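Local atomic coordinates of 49 protein (Murid herpesvirus 4, PDB entry 6A4V), a protein that probably facilitates replication of the gammaherpesvirus by interacting with poly(ADP-ribose) polymerase 1 of the host cell. Residues A64-L69 with I303-L308; V71-C76 with D299-C304; S111-I116 with L143-P148; I137-L142 with N218-W223. All coordinates share one frame; numbering follows the deposited sequence.

Contact 1. Residues A64-L69 with I303-L308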
loop_
_atom_site.group_PDB
_atom_site.type_symbol
_atom_site.label_atom_id
_atom_site.label_comp_id
_atom_site.label_asym_id
_atom_site.label_seq_id
_atom_site.Cartn_x
_atom_site.Cartn_y
_atom_site.Cartn_z
ATOM N N ALA B 64 -12.115 -11.597 21.021
ATOM C CA ALA B 64 -12.990 -10.949 20.076
ATOM C C ALA B 64 -12.513 -9.507 19.841
ATOM O O ALA B 64 -12.317 -9.061 18.712
ATOM C CB ALA B 64 -14.402 -11.031 20.602
ATOM N N CYS B 65 -12.173 -8.817 20.922
ATOM C CA CYS B 65 -11.781 -7.398 20.831
ATOM C C CYS B 65 -10.567 -7.283 19.903
ATOM O O CYS B 65 -10.494 -6.411 19.015
ATOM C CB CYS B 65 -11.579 -6.832 22.227
ATOM S SG CYS B 65 -11.474 -5.020 22.216
ATOM N N LEU B 66 -9.653 -8.250 20.013
ATOM C CA LEU B 66 -8.447 -8.179 19.306
ATOM C C LEU B 66 -8.670 -8.403 17.811
ATOM O O LEU B 66 -8.133 -7.629 17.021
ATOM C CB LEU B 66 -7.474 -9.199 19.862
ATOM C CG LEU B 66 -6.844 -8.728 21.152
ATOM C CD1 LEU B 66 -6.008 -9.859 21.719
ATOM C CD2 LEU B 66 -5.998 -7.488 20.885
ATOM N N CYS B 67 -9.458 -9.425 17.449
ATOM C CA CYS B 67 -9.839 -9.602 16.041
ATOM C C CYS B 67 -10.403 -8.254 15.557
ATOM O O CYS B 67 -10.013 -7.757 14.563
ATOM C CB CYS B 67 -10.839 -10.752 15.896
ATOM S SG CYS B 67 -10.211 -12.358 16.484
ATOM N N LYS B 68 -11.295 -7.646 16.345
ATOM C CA LYS B 68 -12.046 -6.507 15.905
ATOM C C LYS B 68 -11.056 -5.394 15.589
ATOM O O LYS B 68 -11.196 -4.723 14.551
ATOM C CB LYS B 68 -13.053 -6.035 16.960
ATOM C CG LYS B 68 -14.164 -7.016 17.303
ATOM C CD LYS B 68 -15.608 -6.433 17.412
ATOM C CE LYS B 68 -16.442 -7.090 18.508
ATOM N NZ LYS B 68 -17.035 -6.087 19.439
ATOM N N LEU B 69 -10.019 -5.313 16.425
ATOM C CA LEU B 69 -8.996 -4.357 16.356
ATOM C C LEU B 69 -8.116 -4.590 15.145
ATOM O O LEU B 69 -7.591 -3.620 14.629
ATOM C CB LEU B 69 -8.141 -4.394 17.623
ATOM C CG LEU B 69 -8.781 -3.663 18.809
ATOM C CD1 LEU B 69 -8.027 -3.953 20.090
ATOM C CD2 LEU B 69 -8.905 -2.175 18.530
ATOM N N ILE B 303 1.664 -5.759 14.418
ATOM C CA ILE B 303 2.530 -6.761 14.921
ATOM C C ILE B 303 2.196 -6.921 16.406
ATOM O O ILE B 303 2.042 -8.046 16.919
ATOM C CB ILE B 303 4.034 -6.509 14.611
ATOM C CG1 ILE B 303 4.775 -7.838 14.589
ATOM C CG2 ILE B 303 4.738 -5.560 15.589
ATOM C CD1 ILE B 303 4.195 -8.816 13.585
ATOM N N CYS B 304 1.896 -5.800 17.039
ATOM C CA CYS B 304 1.593 -5.747 18.449
ATOM C C CYS B 304 0.244 -6.411 18.797
ATOM O O CYS B 304 0.065 -7.127 19.817
ATOM C CB CYS B 304 1.685 -4.299 18.906
ATOM S SG CYS B 304 1.105 -4.079 20.601
ATOM N N LEU B 305 -0.775 -6.221 17.984
ATOM C CA LEU B 305 -1.999 -6.965 18.246
ATOM C C LEU B 305 -1.749 -8.476 18.075
ATOM O O LEU B 305 -2.172 -9.263 18.900
ATOM C CB LEU B 305 -3.033 -6.455 17.254
ATOM C CG LEU B 305 -3.477 -5.022 17.468
ATOM C CD1 LEU B 305 -4.357 -4.584 16.329
ATOM C CD2 LEU B 305 -4.214 -4.897 18.794
ATOM N N ARG B 306 -1.094 -8.885 16.998
ATOM C CA ARG B 306 -0.696 -10.313 16.787
ATOM C C ARG B 306 0.047 -10.830 18.036
ATOM O O ARG B 306 -0.303 -11.880 18.619
ATOM C CB ARG B 306 0.185 -10.481 15.540
ATOM C CG ARG B 306 -0.182 -11.671 14.654
ATOM C CD ARG B 306 0.988 -12.333 13.908
ATOM N NE ARG B 306 1.500 -11.663 12.702
ATOM C CZ ARG B 306 2.607 -12.022 12.022
ATOM N NH1 ARG B 306 3.345 -13.057 12.398
ATOM N NH2 ARG B 306 2.983 -11.329 10.957
ATOM N N GLY B 307 1.063 -10.081 18.481
ATOM C CA GLY B 307 1.759 -10.458 19.737
ATOM C C GLY B 307 0.770 -10.765 20.862
ATOM O O GLY B 307 0.975 -11.675 21.630
ATOM N N LEU B 308 -0.281 -9.953 20.973
ATOM C CA LEU B 308 -1.197 -9.973 22.102
ATOM C C LEU B 308 -2.108 -11.209 22.032
ATOM O O LEU B 308 -2.324 -11.863 23.034
ATOM C CB LEU B 308 -1.991 -8.658 22.120
ATOM C CG LEU B 308 -1.392 -7.572 23.006
ATOM C CD1 LEU B 308 -1.959 -6.187 22.663
ATOM C CD2 LEU B 308 -1.635 -7.892 24.453
#

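Contact 2. Residues V71-C76 with D299-C304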
loop_
_atom_site.group_PDB
_atom_site.type_symbol
_atom_site.label_atom_id
_atom_site.label_comp_id
_atom_site.label_asym_id
_atom_site.label_seq_id
_atom_site.Cartn_x
_atom_site.Cartn_y
_atom_site.Cartn_z
ATOM N N VAL B 71 -9.042 -6.081 12.348
ATOM C CA VAL B 71 -9.845 -5.632 11.253
ATOM C C VAL B 71 -9.796 -4.115 11.161
ATOM O O VAL B 71 -9.742 -3.608 10.037
ATOM C CB VAL B 71 -11.319 -6.024 11.391
ATOM C CG1 VAL B 71 -12.171 -5.229 10.432
ATOM C CG2 VAL B 71 -11.480 -7.524 11.184
ATOM N N LEU B 72 -9.911 -3.417 12.312
ATOM C CA LEU B 72 -9.956 -1.972 12.215
ATOM C C LEU B 72 -8.595 -1.411 11.858
ATOM O O LEU B 72 -8.520 -0.365 11.215
ATOM C CB LEU B 72 -10.462 -1.346 13.498
ATOM C CG LEU B 72 -11.950 -1.467 13.707
ATOM C CD1 LEU B 72 -12.286 -1.022 15.090
ATOM C CD2 LEU B 72 -12.708 -0.651 12.695
ATOM N N CYS B 73 -7.512 -2.069 12.308
ATOM C CA CYS B 73 -6.170 -1.582 11.928
ATOM C C CYS B 73 -5.901 -1.631 10.404
ATOM O O CYS B 73 -5.298 -0.675 9.760
ATOM C CB CYS B 73 -5.131 -2.471 12.591
ATOM S SG CYS B 73 -3.585 -1.581 12.614
ATOM N N LYS B 74 -6.226 -2.767 9.775
ATOM C CA LYS B 74 -6.087 -2.878 8.321
ATOM C C LYS B 74 -6.912 -1.766 7.682
ATOM O O LYS B 74 -6.400 -0.947 6.862
ATOM C CB LYS B 74 -6.533 -4.253 7.872
ATOM C CG LYS B 74 -5.433 -5.295 8.072
ATOM C CD LYS B 74 -5.922 -6.598 8.689
ATOM C CE LYS B 74 -4.781 -7.530 9.065
ATOM N NZ LYS B 74 -5.165 -8.507 10.113
ATOM N N ILE B 75 -8.175 -1.709 8.084
ATOM C CA ILE B 75 -9.095 -0.826 7.394
ATOM C C ILE B 75 -8.574 0.592 7.490
ATOM O O ILE B 75 -8.412 1.257 6.499
ATOM C CB ILE B 75 -10.528 -0.925 7.908
ATOM C CG1 ILE B 75 -11.149 -2.222 7.413
ATOM C CG2 ILE B 75 -11.303 0.317 7.429
ATOM C CD1 ILE B 75 -12.534 -2.510 8.007
ATOM N N CYS B 76 -8.232 1.038 8.683
ATOM C CA CYS B 76 -7.724 2.455 8.822
ATOM C C CYS B 76 -6.467 2.727 7.977
ATOM O O CYS B 76 -6.297 3.796 7.386
ATOM C CB CYS B 76 -7.434 2.738 10.296
ATOM S SG CYS B 76 -8.928 2.868 11.304
ATOM N N ASP B 299 1.531 -0.461 10.896
ATOM C CA ASP B 299 2.314 -1.675 10.802
ATOM C C ASP B 299 2.774 -2.128 12.185
ATOM O O ASP B 299 2.765 -3.299 12.512
ATOM C CB ASP B 299 3.521 -1.520 9.866
ATOM C CG ASP B 299 3.216 -1.565 8.362
ATOM O OD1 ASP B 299 2.373 -2.399 7.983
ATOM O OD2 ASP B 299 3.895 -0.797 7.561
ATOM N N GLU B 300 3.320 -1.203 12.975
ATOM C CA GLU B 300 3.704 -1.563 14.378
ATOM C C GLU B 300 2.518 -2.060 15.210
ATOM O O GLU B 300 2.603 -3.051 15.919
ATOM C CB GLU B 300 4.389 -0.390 15.061
ATOM C CG GLU B 300 5.443 -0.899 15.999
ATOM C CD GLU B 300 6.093 0.210 16.760
ATOM O OE1 GLU B 300 6.453 1.289 16.082
ATOM O OE2 GLU B 300 6.172 -0.002 17.998
ATOM N N ILE B 301 1.373 -1.402 15.089
ATOM C CA ILE B 301 0.209 -1.858 15.835
ATOM C C ILE B 301 -0.164 -3.296 15.469
ATOM O O ILE B 301 -0.487 -4.055 16.330
ATOM C CB ILE B 301 -0.964 -0.899 15.621
ATOM C CG1 ILE B 301 -0.739 0.438 16.303
ATOM C CG2 ILE B 301 -2.250 -1.513 16.065
ATOM C CD1 ILE B 301 -1.667 1.506 15.752
ATOM N N LEU B 302 -0.199 -3.629 14.183
ATOM C CA LEU B 302 -0.533 -4.977 13.725
ATOM C C LEU B 302 0.351 -6.002 14.407
ATOM O O LEU B 302 -0.128 -7.008 14.864
ATOM C CB LEU B 302 -0.345 -5.059 12.198
ATOM C CG LEU B 302 -1.570 -4.621 11.421
ATOM C CD1 LEU B 302 -1.239 -4.070 10.050
ATOM C CD2 LEU B 302 -2.580 -5.765 11.373
ATOM N N ILE B 303 1.664 -5.759 14.418
ATOM C CA ILE B 303 2.530 -6.761 14.921
ATOM C C ILE B 303 2.196 -6.921 16.406
ATOM O O ILE B 303 2.042 -8.046 16.919
ATOM C CB ILE B 303 4.034 -6.509 14.611
ATOM C CG1 ILE B 303 4.775 -7.838 14.589
ATOM C CG2 ILE B 303 4.738 -5.560 15.589
ATOM C CD1 ILE B 303 4.195 -8.816 13.585
ATOM N N CYS B 304 1.896 -5.800 17.039
ATOM C CA CYS B 304 1.593 -5.747 18.449
ATOM C C CYS B 304 0.244 -6.411 18.797
ATOM O O CYS B 304 0.065 -7.127 19.817
ATOM C CB CYS B 304 1.685 -4.299 18.906
ATOM S SG CYS B 304 1.105 -4.079 20.601
#

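Contact 3. Residues S111-I116 with L143-P148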
loop_
_atom_site.group_PDB
_atom_site.type_symbol
_atom_site.label_atom_id
_atom_site.label_comp_id
_atom_site.label_asym_id
_atom_site.label_seq_id
_atom_site.Cartn_x
_atom_site.Cartn_y
_atom_site.Cartn_z
ATOM N N SER B 111 -17.646 13.251 -39.106
ATOM C CA SER B 111 -17.109 14.492 -38.564
ATOM C C SER B 111 -17.964 15.043 -37.397
ATOM O O SER B 111 -17.493 15.880 -36.613
ATOM C CB SER B 111 -16.960 15.522 -39.659
ATOM O OG SER B 111 -17.058 16.845 -39.139
ATOM N N LYS B 112 -19.235 14.648 -37.273
ATOM C CA LYS B 112 -19.974 15.112 -36.096
ATOM C C LYS B 112 -19.338 14.411 -34.890
ATOM O O LYS B 112 -18.808 15.084 -34.002
ATOM C CB LYS B 112 -21.488 14.887 -36.185
ATOM C CG LYS B 112 -22.310 15.820 -35.295
ATOM C CD LYS B 112 -23.706 15.300 -34.913
ATOM C CE LYS B 112 -24.474 16.268 -34.029
ATOM N NZ LYS B 112 -25.355 15.578 -33.051
ATOM N N PHE B 113 -19.334 13.072 -34.916
ATOM C CA PHE B 113 -18.614 12.226 -33.928
ATOM C C PHE B 113 -17.260 12.834 -33.570
ATOM O O PHE B 113 -16.883 12.921 -32.397
ATOM C CB PHE B 113 -18.395 10.827 -34.487
ATOM C CG PHE B 113 -18.294 9.724 -33.471
ATOM C CD1 PHE B 113 -17.071 9.369 -32.937
ATOM C CD2 PHE B 113 -19.410 8.973 -33.142
ATOM C CE1 PHE B 113 -16.983 8.342 -32.013
ATOM C CE2 PHE B 113 -19.318 7.923 -32.237
ATOM C CZ PHE B 113 -18.107 7.624 -31.663
ATOM N N GLN B 114 -16.540 13.328 -34.572
ATOM C CA GLN B 114 -15.250 13.911 -34.279
ATOM C C GLN B 114 -15.463 15.157 -33.415
ATOM O O GLN B 114 -14.794 15.317 -32.414
ATOM C CB GLN B 114 -14.428 14.182 -35.545
ATOM C CG GLN B 114 -13.015 14.738 -35.275
ATOM C CD GLN B 114 -12.175 13.910 -34.321
ATOM O OE1 GLN B 114 -12.161 12.674 -34.367
ATOM N NE2 GLN B 114 -11.471 14.591 -33.427
ATOM N N ARG B 115 -16.416 16.023 -33.779
ATOM C CA ARG B 115 -16.532 17.401 -33.157
ATOM C C ARG B 115 -16.853 17.337 -31.646
ATOM O O ARG B 115 -16.504 18.242 -30.882
ATOM C CB ARG B 115 -17.573 18.225 -33.923
ATOM C CG ARG B 115 -16.991 19.442 -34.633
ATOM C CD ARG B 115 -18.044 20.228 -35.410
ATOM N NE ARG B 115 -18.341 19.652 -36.722
ATOM C CZ ARG B 115 -19.440 18.956 -37.045
ATOM N NH1 ARG B 115 -20.340 18.634 -36.132
ATOM N NH2 ARG B 115 -19.629 18.569 -38.295
ATOM N N ILE B 116 -17.514 16.251 -31.247
ATOM C CA ILE B 116 -17.991 15.998 -29.934
ATOM C C ILE B 116 -16.795 15.508 -29.095
ATOM O O ILE B 116 -16.430 16.146 -28.083
ATOM C CB ILE B 116 -19.149 14.982 -30.032
ATOM C CG1 ILE B 116 -20.394 15.528 -30.753
ATOM C CG2 ILE B 116 -19.522 14.466 -28.681
ATOM C CD1 ILE B 116 -21.462 14.443 -31.046
ATOM N N LEU B 143 -23.354 8.278 -28.819
ATOM C CA LEU B 143 -24.242 7.121 -28.931
ATOM C C LEU B 143 -25.322 7.360 -30.002
ATOM O O LEU B 143 -25.660 6.435 -30.773
ATOM C CB LEU B 143 -24.848 6.834 -27.556
ATOM C CG LEU B 143 -23.914 6.103 -26.598
ATOM C CD1 LEU B 143 -24.520 6.012 -25.200
ATOM C CD2 LEU B 143 -23.584 4.713 -27.124
ATOM N N GLY B 144 -25.816 8.600 -30.087
ATOM C CA GLY B 144 -26.944 8.928 -30.943
ATOM C C GLY B 144 -26.584 8.815 -32.415
ATOM O O GLY B 144 -27.426 8.408 -33.242
ATOM N N CYS B 145 -25.331 9.171 -32.733
ATOM C CA CYS B 145 -24.729 8.893 -34.016
ATOM C C CYS B 145 -24.877 7.392 -34.371
ATOM O O CYS B 145 -25.309 7.044 -35.464
ATOM C CB CYS B 145 -23.271 9.328 -34.012
ATOM S SG CYS B 145 -23.047 11.076 -33.605
ATOM N N GLN B 146 -24.531 6.483 -33.452
ATOM C CA GLN B 146 -24.604 5.032 -33.755
ATOM C C GLN B 146 -26.063 4.638 -34.012
ATOM O O GLN B 146 -26.360 4.037 -35.027
ATOM C CB GLN B 146 -24.013 4.170 -32.637
ATOM C CG GLN B 146 -22.807 3.346 -33.072
ATOM C CD GLN B 146 -22.519 2.211 -32.114
ATOM O OE1 GLN B 146 -22.728 2.321 -30.905
ATOM N NE2 GLN B 146 -22.041 1.101 -32.652
ATOM N N SER B 147 -26.958 4.973 -33.077
ATOM C CA SER B 147 -28.387 4.731 -33.271
ATOM C C SER B 147 -29.216 5.869 -32.675
ATOM O O SER B 147 -29.200 6.092 -31.475
ATOM C CB SER B 147 -28.783 3.390 -32.734
ATOM O OG SER B 147 -28.407 3.252 -31.380
ATOM N N PRO B 148 -29.956 6.636 -33.512
ATOM C CA PRO B 148 -30.794 7.747 -33.051
ATOM C C PRO B 148 -31.956 7.459 -32.094
ATOM O O PRO B 148 -32.367 8.368 -31.392
ATOM C CB PRO B 148 -31.414 8.259 -34.360
ATOM C CG PRO B 148 -30.381 7.934 -35.388
ATOM C CD PRO B 148 -29.941 6.549 -34.981
#

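Contact 4. Residues I137-L142 with N218-W223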
loop_
_atom_site.group_PDB
_atom_site.type_symbol
_atom_site.label_atom_id
_atom_site.label_comp_id
_atom_site.label_asym_id
_atom_site.label_seq_id
_atom_site.Cartn_x
_atom_site.Cartn_y
_atom_site.Cartn_z
ATOM N N ILE B 137 -23.803 14.697 -21.766
ATOM C CA ILE B 137 -24.521 15.031 -22.971
ATOM C C ILE B 137 -23.671 14.528 -24.141
ATOM O O ILE B 137 -24.195 13.874 -25.047
ATOM C CB ILE B 137 -24.808 16.543 -23.001
ATOM C CG1 ILE B 137 -25.773 16.941 -24.114
ATOM C CG2 ILE B 137 -23.500 17.305 -23.119
ATOM C CD1 ILE B 137 -27.155 16.372 -24.024
ATOM N N GLY B 138 -22.343 14.766 -24.068
ATOM C CA GLY B 138 -21.357 14.197 -24.996
ATOM C C GLY B 138 -21.610 12.722 -25.252
ATOM O O GLY B 138 -21.809 12.240 -26.369
ATOM N N THR B 139 -21.667 11.972 -24.187
ATOM C CA THR B 139 -21.682 10.552 -24.330
ATOM C C THR B 139 -22.970 10.140 -25.055
ATOM O O THR B 139 -22.911 9.516 -26.091
ATOM C CB THR B 139 -21.470 9.936 -22.949
ATOM O OG1 THR B 139 -20.277 10.573 -22.476
ATOM C CG2 THR B 139 -21.311 8.437 -22.999
ATOM N N VAL B 140 -24.114 10.545 -24.497
ATOM C CA VAL B 140 -25.407 10.297 -25.078
ATOM C C VAL B 140 -25.391 10.684 -26.564
ATOM O O VAL B 140 -25.949 9.950 -27.406
ATOM C CB VAL B 140 -26.531 11.017 -24.318
ATOM C CG1 VAL B 140 -27.855 10.786 -25.002
ATOM C CG2 VAL B 140 -26.617 10.554 -22.864
ATOM N N ASN B 141 -24.722 11.786 -26.900
ATOM C CA ASN B 141 -24.687 12.195 -28.294
ATOM C C ASN B 141 -23.773 11.377 -29.204
ATOM O O ASN B 141 -24.051 11.335 -30.443
ATOM C CB ASN B 141 -24.304 13.654 -28.435
ATOM C CG ASN B 141 -25.527 14.514 -28.234
ATOM O OD1 ASN B 141 -26.087 14.980 -29.212
ATOM N ND2 ASN B 141 -25.938 14.717 -26.983
ATOM N N LEU B 142 -22.650 10.832 -28.690
ATOM C CA LEU B 142 -21.832 9.999 -29.553
ATOM C C LEU B 142 -22.680 8.759 -29.844
ATOM O O LEU B 142 -22.743 8.272 -30.968
ATOM C CB LEU B 142 -20.460 9.633 -28.955
ATOM C CG LEU B 142 -19.501 10.787 -28.677
ATOM C CD1 LEU B 142 -18.605 10.476 -27.502
ATOM C CD2 LEU B 142 -18.656 11.153 -29.875
ATOM N N ASN B 218 -19.673 1.544 -24.686
ATOM C CA ASN B 218 -19.942 0.943 -23.397
ATOM C C ASN B 218 -18.872 1.359 -22.367
ATOM O O ASN B 218 -19.171 1.680 -21.224
ATOM C CB ASN B 218 -20.083 -0.575 -23.540
ATOM C CG ASN B 218 -21.463 -0.993 -24.006
ATOM O OD1 ASN B 218 -22.352 -0.159 -24.162
ATOM N ND2 ASN B 218 -21.664 -2.282 -24.225
ATOM N N VAL B 219 -17.609 1.350 -22.781
ATOM C CA VAL B 219 -16.490 1.640 -21.921
ATOM C C VAL B 219 -16.484 3.138 -21.592
ATOM O O VAL B 219 -16.151 3.537 -20.481
ATOM C CB VAL B 219 -15.174 1.215 -22.604
ATOM C CG1 VAL B 219 -13.955 1.960 -22.084
ATOM C CG2 VAL B 219 -14.944 -0.277 -22.496
ATOM N N LEU B 220 -16.760 3.976 -22.586
ATOM C CA LEU B 220 -16.826 5.416 -22.327
ATOM C C LEU B 220 -17.870 5.694 -21.259
ATOM O O LEU B 220 -17.706 6.551 -20.392
ATOM C CB LEU B 220 -17.232 6.177 -23.575
ATOM C CG LEU B 220 -17.354 7.678 -23.338
ATOM C CD1 LEU B 220 -16.114 8.216 -22.630
ATOM C CD2 LEU B 220 -17.569 8.409 -24.652
ATOM N N VAL B 221 -18.973 4.963 -21.378
ATOM C CA VAL B 221 -20.092 5.183 -20.567
ATOM C C VAL B 221 -19.678 4.880 -19.144
ATOM O O VAL B 221 -20.024 5.609 -18.219
ATOM C CB VAL B 221 -21.275 4.282 -20.960
ATOM C CG1 VAL B 221 -22.176 4.027 -19.767
ATOM C CG2 VAL B 221 -22.064 4.850 -22.107
ATOM N N TYR B 222 -19.055 3.715 -19.004
ATOM C CA TYR B 222 -18.720 3.141 -17.702
ATOM C C TYR B 222 -17.756 4.106 -17.002
ATOM O O TYR B 222 -17.955 4.443 -15.873
ATOM C CB TYR B 222 -18.108 1.756 -17.922
ATOM C CG TYR B 222 -17.463 1.096 -16.733
ATOM C CD1 TYR B 222 -18.185 0.234 -15.920
ATOM C CD2 TYR B 222 -16.117 1.270 -16.455
ATOM C CE1 TYR B 222 -17.588 -0.424 -14.860
ATOM C CE2 TYR B 222 -15.501 0.596 -15.410
ATOM C CZ TYR B 222 -16.248 -0.235 -14.589
ATOM O OH TYR B 222 -15.687 -0.905 -13.531
ATOM N N TRP B 223 -16.754 4.589 -17.734
ATOM C CA TRP B 223 -15.809 5.496 -17.137
ATOM C C TRP B 223 -16.407 6.872 -16.864
ATOM O O TRP B 223 -15.969 7.547 -15.940
ATOM C CB TRP B 223 -14.526 5.598 -17.948
ATOM C CG TRP B 223 -13.718 4.357 -17.763
ATOM C CD1 TRP B 223 -13.511 3.369 -18.676
ATOM C CD2 TRP B 223 -13.040 3.944 -16.574
ATOM N NE1 TRP B 223 -12.740 2.379 -18.144
ATOM C CE2 TRP B 223 -12.418 2.713 -16.858
ATOM C CE3 TRP B 223 -12.802 4.539 -15.333
ATOM C CZ2 TRP B 223 -11.643 2.031 -15.914
ATOM C CZ3 TRP B 223 -12.015 3.885 -14.416
ATOM C CH2 TRP B 223 -11.489 2.626 -14.687
#

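Contact 1. Residues A64-L69 with I303-L308
A backbone hydrogen bond of 2.7 Å from Gly-307 N to Ile-303 O belongs to the helical turn that presents Leu-305 to Leu-66 and Leu-69. Across the gap the contact is made of leucines. Methyl CD2 of Leu-66 lies 3.8 Å from CD2 of Leu-305, and the two side chains cross obliquely where the backbones come nearest. Leu-305 CG stands anti to its carbonyl carbon (chi1 -68°), which sends the branch over the turn of Leu-69. There its CD1 rests 4.0 Å from Leu-69 CB and 3.8 Å from the carbonyl oxygen Leu-69 O, the two side chains being roughly perpendicular. Segments 64-69 and 303-308 run nearly antiparallel (161°), their axes approaching to 10.1 Å; they are pieces of helices 61-85 and 295-312 in an almost wholly helical fold. Leucines three residues apart on each helix, 66 and 69 against 305 and 308, form the seam; the other methyl of Leu-66, CD1, reaches Leu-308 CB at 4.2 Å. Helix 238-262 covers Leu-69 through Phe-250, His-253 and Val-254, while Leu-282 of helix 274-289 packs on Leu-305.

Contact 2. Residues V71-C76 with D299-C304
Cys-73 and Lys-74 are the residues of 71-76 that meet residues 299-304, touching Ile-301 and Leu-302. Just before them, Leu-72 turns to other helices of the bundle, packing on Phe-246 and Phe-250 of helix 238-262 and on Phe-51 of helix 44-57. Cys-73 comes next and points at the partner helix. Its SG is anti to the backbone N (chi1 -161°) and sits between two side chains, 3.7 Å from Ile-301 CG2 and 3.8 Å from Leu-302 CG. Here the two backbones are closest, Cys-73 CA to Leu-302 CA being 6.8 Å. Lys-74 starts out to one side and bends at its second torsion (chi2 135°), so that CE and NZ come back over the leucine: CE lies 3.6 Å from Leu-302 CD2 and NZ 4.0 Å from the same methyl, with the two side chains at about a right angle. One turn on from Leu-72, the amide of Cys-76 donates to Leu-72 O (2.9 Å), a regular helical bond. The axes of 71-76 and 299-304 run nearly antiparallel, 164° apart in direction, with a closest approach of 9.9 Å. On the far side of helix 295-312, Glu-300 forms a salt bridge with Arg-99 of the second subunit; Asp-299 OD1 pairs with Lys-196 of that subunit and, weakly, with Gln-77 of the first helix. The chemistry is therefore divided: a thiol among hydrocarbon branches fills the buried part of the seam, the lysine lays its terminal methylene CE on a methyl of Leu-302 at the exposed margin, and Glu-300 faces the second subunit, while Asp-299 lies between that subunit and Gln-77.

Contact 3. Residues S111-I116 with L143-P148
Phe-113 and Cys-145 make the main apolar contact between the start of helix 111-126 and the end of helix 131-146. The aromatic CG is anti to the backbone N (chi1 -152°), which carries the ring across toward the second helix although the first bond of the side chain does not aim there. Cys-145 CB meets the ring at its edge, in the plane, 4.0 Å from CD2; this is lateral packing of a methylene, not stacking on a face. Two looser contacts reach the thiol. Cys-145 SG, anti to the carbonyl carbon (chi1 -57°), leans toward the first helix, where Lys-112 CD and Ile-116 CD1 each lie 4.5 Å from it, the lysine stretched along the exposed margin. Polar interactions stay within each segment or close to it. Arg-115 N donates to Ser-111 O at 3.0 Å in the first turn of the helix, and the same oxygen sits 3.7 Å above the guanidinium plane of Arg-115, over its centre. At the other end, Ser-147 N bonds to Leu-143 O (3.0 Å), closing the last turn before the backbone leaves helical angles at Ser-147 itself. The two helices follow one another in the chain as a helical hairpin, and this contact joins its open end, away from the connecting turn. Helix 213-235 lies along one flank of the hairpin, with Leu-213 on Phe-113, Leu-217 on Leu-143, and Ser-214 beside Gln-146.

Contact 4. Residues I137-L142 with N218-W223
Helices 131-146 and 213-235 pack as neighbours in the helical bundle, and Thr-139 meets Leu-220 and Val-221 at their seam. Segments 137-142 and 218-223 run nearly antiparallel, 165° apart in direction, their axes approaching to 10.3 Å. Methyl CG2 of Thr-139 is anti to the backbone N and projects across, 3.8 Å from Val-221 CG2 and 4.0 Å from Leu-220 CG; threonine and leucine approach tip to tip. One turn along, Leu-142 CD1 touches Leu-220 CD2 at 3.7 Å, the two side chains running at about a right angle. Leu-220 thus sits against both residues of the first helix. On the flank of that helix, Ile-137 O accepts two N-H groups of one residue: Asn-141 N at 2.8 Å and Asn-141 ND2 at 2.7 Å. The side-chain hydrogen bond from ND2 is fairly straight (164° at the hydrogen), but its donor stands well above the carbonyl plane. Behind the seam, Trp-223 packs on Leu-93 and Leu-96 of helix 89-104. The threonine hydroxyl is hydrogen-bonded within its own helix, to Leu-135 O, consistent with a threonine placed with its methyl in a buried, mainly apolar interface.

The four contacts form two groups on opposite sides of the chain's centre. Contacts 1 and 2 are successive parts of one seam between helices 61-85 and 295-312, their centres 8 Å apart, and both border the second subunit. Contacts 3 and 4, with centres 11 Å apart, share helix 131-146 and touch no other chain of the assembly. They meet chiefly at Leu-142, whose CD2 lies 3.6 Å from Ile-116 CG2 and also 3.6 Å from Phe-113 O, while its CD1 packs on Leu-220. Contact 3 is about 58 Å from contact 1 between centres, and contacts 3 and 4 both lie, along the chain, within the stretch enclosed between helices 61-85 and 295-312.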